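Local coordinates for mevalonate kinase, putative (Leishmania major, PDB 2HFS), which probably catalyses the ATP-dependent phosphorylation of (R)-mevalonate to (R)-5-phosphomevalonate, an early step of isoprenoid and sterol biosynthesis, as a member of the GHMP kinase family, at residues A[21-26]-A[36-41]. Sequence-based numbering, arbitrary orientation.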
ATOM      1  N   LYS A  21       0.776  -2.704   0.836  1.00 12.27           N
ATOM      2  CA  LYS A  21      -0.271  -1.914   1.489  1.00 13.70           C
ATOM      3  C   LYS A  21      -1.598  -1.991   0.750  1.00 13.62           C
ATOM      4  O   LYS A  21      -1.633  -1.870  -0.474  1.00 11.50           O
ATOM      5  CB  LYS A  21       0.142  -0.430   1.545  1.00 14.35           C
ATOM      6  CG  LYS A  21      -0.979   0.487   2.074  1.00 18.50           C
ATOM      7  CD  LYS A  21      -1.215   1.723   1.202  1.00 18.31           C
ATOM      8  CE  LYS A  21      -1.551   1.390  -0.260  1.00 16.78           C
ATOM      9  NZ  LYS A  21      -1.959   2.595  -1.032  1.00 21.53           N
ATOM     10  N   VAL A  22      -2.690  -2.152   1.495  1.00 11.17           N
ATOM     11  CA  VAL A  22      -4.026  -1.920   0.934  1.00 12.14           C
ATOM     12  C   VAL A  22      -4.814  -0.991   1.866  1.00 10.97           C
ATOM     13  O   VAL A  22      -4.627  -1.019   3.069  1.00 12.38           O
ATOM     14  CB  VAL A  22      -4.855  -3.231   0.671  1.00 12.97           C
ATOM     15  CG1 VAL A  22      -4.042  -4.255  -0.121  1.00 14.35           C
ATOM     16  CG2 VAL A  22      -5.365  -3.849   1.960  1.00 15.73           C
ATOM     17  N   ILE A  23      -5.686  -0.171   1.307  1.00 13.40           N
ATOM     18  CA  ILE A  23      -6.577   0.612   2.147  1.00 12.77           C
ATOM     19  C   ILE A  23      -7.872  -0.158   2.356  1.00 14.58           C
ATOM     20  O   ILE A  23      -8.605  -0.446   1.397  1.00 15.29           O
ATOM     21  CB  ILE A  23      -6.828   1.998   1.542  1.00 12.84           C
ATOM     22  CG1 ILE A  23      -5.514   2.741   1.347  1.00 14.35           C
ATOM     23  CG2 ILE A  23      -7.725   2.799   2.469  1.00 11.08           C
ATOM     24  CD1 ILE A  23      -5.567   3.802   0.289  1.00 19.38           C
ATOM     25  N   LEU A  24      -8.142  -0.524   3.608  1.00 14.37           N
ATOM     26  CA  LEU A  24      -9.349  -1.256   3.931  1.00 13.61           C
ATOM     27  C   LEU A  24     -10.546  -0.327   4.015  1.00 13.37           C
ATOM     28  O   LEU A  24     -11.606  -0.631   3.471  1.00 14.51           O
ATOM     29  CB  LEU A  24      -9.189  -2.044   5.230  1.00 14.91           C
ATOM     30  CG  LEU A  24      -8.232  -3.233   5.172  1.00 14.89           C
ATOM     31  CD1 LEU A  24      -8.394  -3.999   6.461  1.00 18.74           C
ATOM     32  CD2 LEU A  24      -8.525  -4.122   3.955  1.00 18.23           C
ATOM     33  N   PHE A  25     -10.357   0.805   4.684  1.00 11.91           N
ATOM     34  CA  PHE A  25     -11.392   1.842   4.790  1.00 10.76           C
ATOM     35  C   PHE A  25     -10.864   3.241   4.599  1.00 11.19           C
ATOM     36  O   PHE A  25      -9.799   3.578   5.095  1.00 10.90           O
ATOM     37  CB  PHE A  25     -12.065   1.801   6.164  1.00 11.65           C
ATOM     38  CG  PHE A  25     -12.895   0.563   6.398  1.00 10.14           C
ATOM     39  CD1 PHE A  25     -14.265   0.570   6.118  1.00 10.20           C
ATOM     40  CD2 PHE A  25     -12.317  -0.596   6.891  1.00 10.48           C
ATOM     41  CE1 PHE A  25     -15.032  -0.547   6.316  1.00 10.55           C
ATOM     42  CE2 PHE A  25     -13.098  -1.739   7.103  1.00 11.32           C
ATOM     43  CZ  PHE A  25     -14.459  -1.714   6.808  1.00 14.06           C
ATOM     44  N   GLY A  26     -11.609   4.050   3.853  1.00 11.64           N
ATOM     45  CA  GLY A  26     -11.534   5.492   3.985  1.00  9.30           C
ATOM     46  C   GLY A  26     -10.663   6.264   3.008  1.00 10.86           C
ATOM     47  O   GLY A  26     -10.356   7.413   3.246  1.00 11.87           O
ATOM     48  N   ALA A  36      -9.047   6.616   8.539  1.00 13.65           N
ATOM     49  CA  ALA A  36      -8.859   5.558   7.545  1.00 12.69           C
ATOM     50  C   ALA A  36      -8.178   4.338   8.174  1.00 12.57           C
ATOM     51  O   ALA A  36      -7.457   4.457   9.161  1.00 14.70           O
ATOM     52  CB  ALA A  36      -8.053   6.077   6.340  1.00 12.47           C
ATOM     53  N   ILE A  37      -8.448   3.161   7.630  1.00 12.10           N
ATOM     54  CA  ILE A  37      -7.799   1.953   8.085  1.00 13.18           C
ATOM     55  C   ILE A  37      -6.987   1.432   6.910  1.00 12.51           C
ATOM     56  O   ILE A  37      -7.529   1.119   5.841  1.00 10.33           O
ATOM     57  CB  ILE A  37      -8.819   0.900   8.634  1.00 11.14           C
ATOM     58  CG1 ILE A  37      -9.665   1.487   9.787  1.00 15.20           C
ATOM     59  CG2 ILE A  37      -8.085  -0.388   9.084  1.00 15.17           C
ATOM     60  CD1 ILE A  37     -10.828   0.566  10.317  1.00 12.39           C
ATOM     61  N   VAL A  38      -5.678   1.381   7.119  1.00 12.86           N
ATOM     62  CA  VAL A  38      -4.737   0.881   6.136  1.00 11.73           C
ATOM     63  C   VAL A  38      -4.090  -0.399   6.652  1.00 13.75           C
ATOM     64  O   VAL A  38      -3.822  -0.553   7.859  1.00 13.03           O
ATOM     65  CB  VAL A  38      -3.657   1.926   5.787  1.00 14.46           C
ATOM     66  CG1 VAL A  38      -2.714   1.384   4.728  1.00 13.78           C
ATOM     67  CG2 VAL A  38      -4.297   3.223   5.304  1.00 12.99           C
ATOM     68  N   ALA A  39      -3.858  -1.325   5.734  1.00 12.72           N
ATOM     69  CA  ALA A  39      -3.353  -2.618   6.107  1.00 13.72           C
ATOM     70  C   ALA A  39      -2.007  -2.827   5.451  1.00 15.07           C
ATOM     71  O   ALA A  39      -1.902  -2.811   4.214  1.00 16.12           O
ATOM     72  CB  ALA A  39      -4.331  -3.681   5.705  1.00 15.29           C
ATOM     73  N   GLY A  40      -0.977  -2.982   6.273  1.00 13.06           N
ATOM     74  CA  GLY A  40       0.340  -3.389   5.790  1.00 13.32           C
ATOM     75  C   GLY A  40       0.380  -4.902   5.733  1.00 14.43           C
ATOM     76  O   GLY A  40       0.331  -5.574   6.774  1.00 16.31           O
ATOM     77  N   ILE A  41       0.497  -5.443   4.520  1.00 10.46           N
ATOM     78  CA  ILE A  41       0.334  -6.882   4.304  1.00 11.06           C
ATOM     79  C   ILE A  41       1.639  -7.660   4.551  1.00 10.21           C
ATOM     80  O   ILE A  41       2.717  -7.052   4.654  1.00 12.11           O
ATOM     81  CB  ILE A  41      -0.253  -7.143   2.905  1.00  9.38           C
ATOM     82  CG1 ILE A  41       0.628  -6.576   1.787  1.00  9.25           C
ATOM     83  CG2 ILE A  41      -1.695  -6.531   2.785  1.00  8.66           C
ATOM     84  CD1 ILE A  41       0.308  -7.208   0.406  1.00 10.14           C
TER
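A classic beta bulge interrupts the antiparallel hairpin of strands 17-25 and 36-52, part of the mixed sheet of this GHMP kinase, with Leu24 and Phe25 together facing Ile37. The evidence is a shared acceptor: Ile37 O takes Leu24 N at 2.8 Å, in a bent bond (133° at the hydrogen), and Phe25 N at 3.1 Å, in a nearly straight one (172°) lying in the carbonyl plane on a lone pair. Ile37 N returns a bond to Phe25 O. Before the bulge the pairing is regular: Val22 and Ala39 form a hydrogen-bonded pair, with Ala39 N to Val22 O at 2.8 Å and Val22 N to Ala39 O at 2.9 Å.

The extra residue puts Phe25 on the face of Val22, Ile37 and Ala39, while Leu24 points toward the partner strand. Leu24 CG lies 4.0 Å from Ala39 CB, which also meets Val22 CG2. Phe25 and Ile37 lie side by side, pointing the same way, Phe25 CD2 to Ile37 CD1 3.9 Å. On the other face, Val38 CG1, anti to its backbone N (chi1 -178°), presses on Lys21 CG at a tight 3.3 Å. Gly26 suits its backbone angles, where a CB would jam against Phe25 O and crowd Ala36 CA.

Lys21 continues past Val38 to a salt bridge with Asp158. Ser284 and Lys282 of the four-stranded sheet bond the backbone of Ile23 and Leu24, and Ala39 and Ile41 touch its strand 318-324. Phe25 packs against helices 216-239 and 242-258, and strand 166-172 bonds to segment 36-41 through Tyr170 and Ile168.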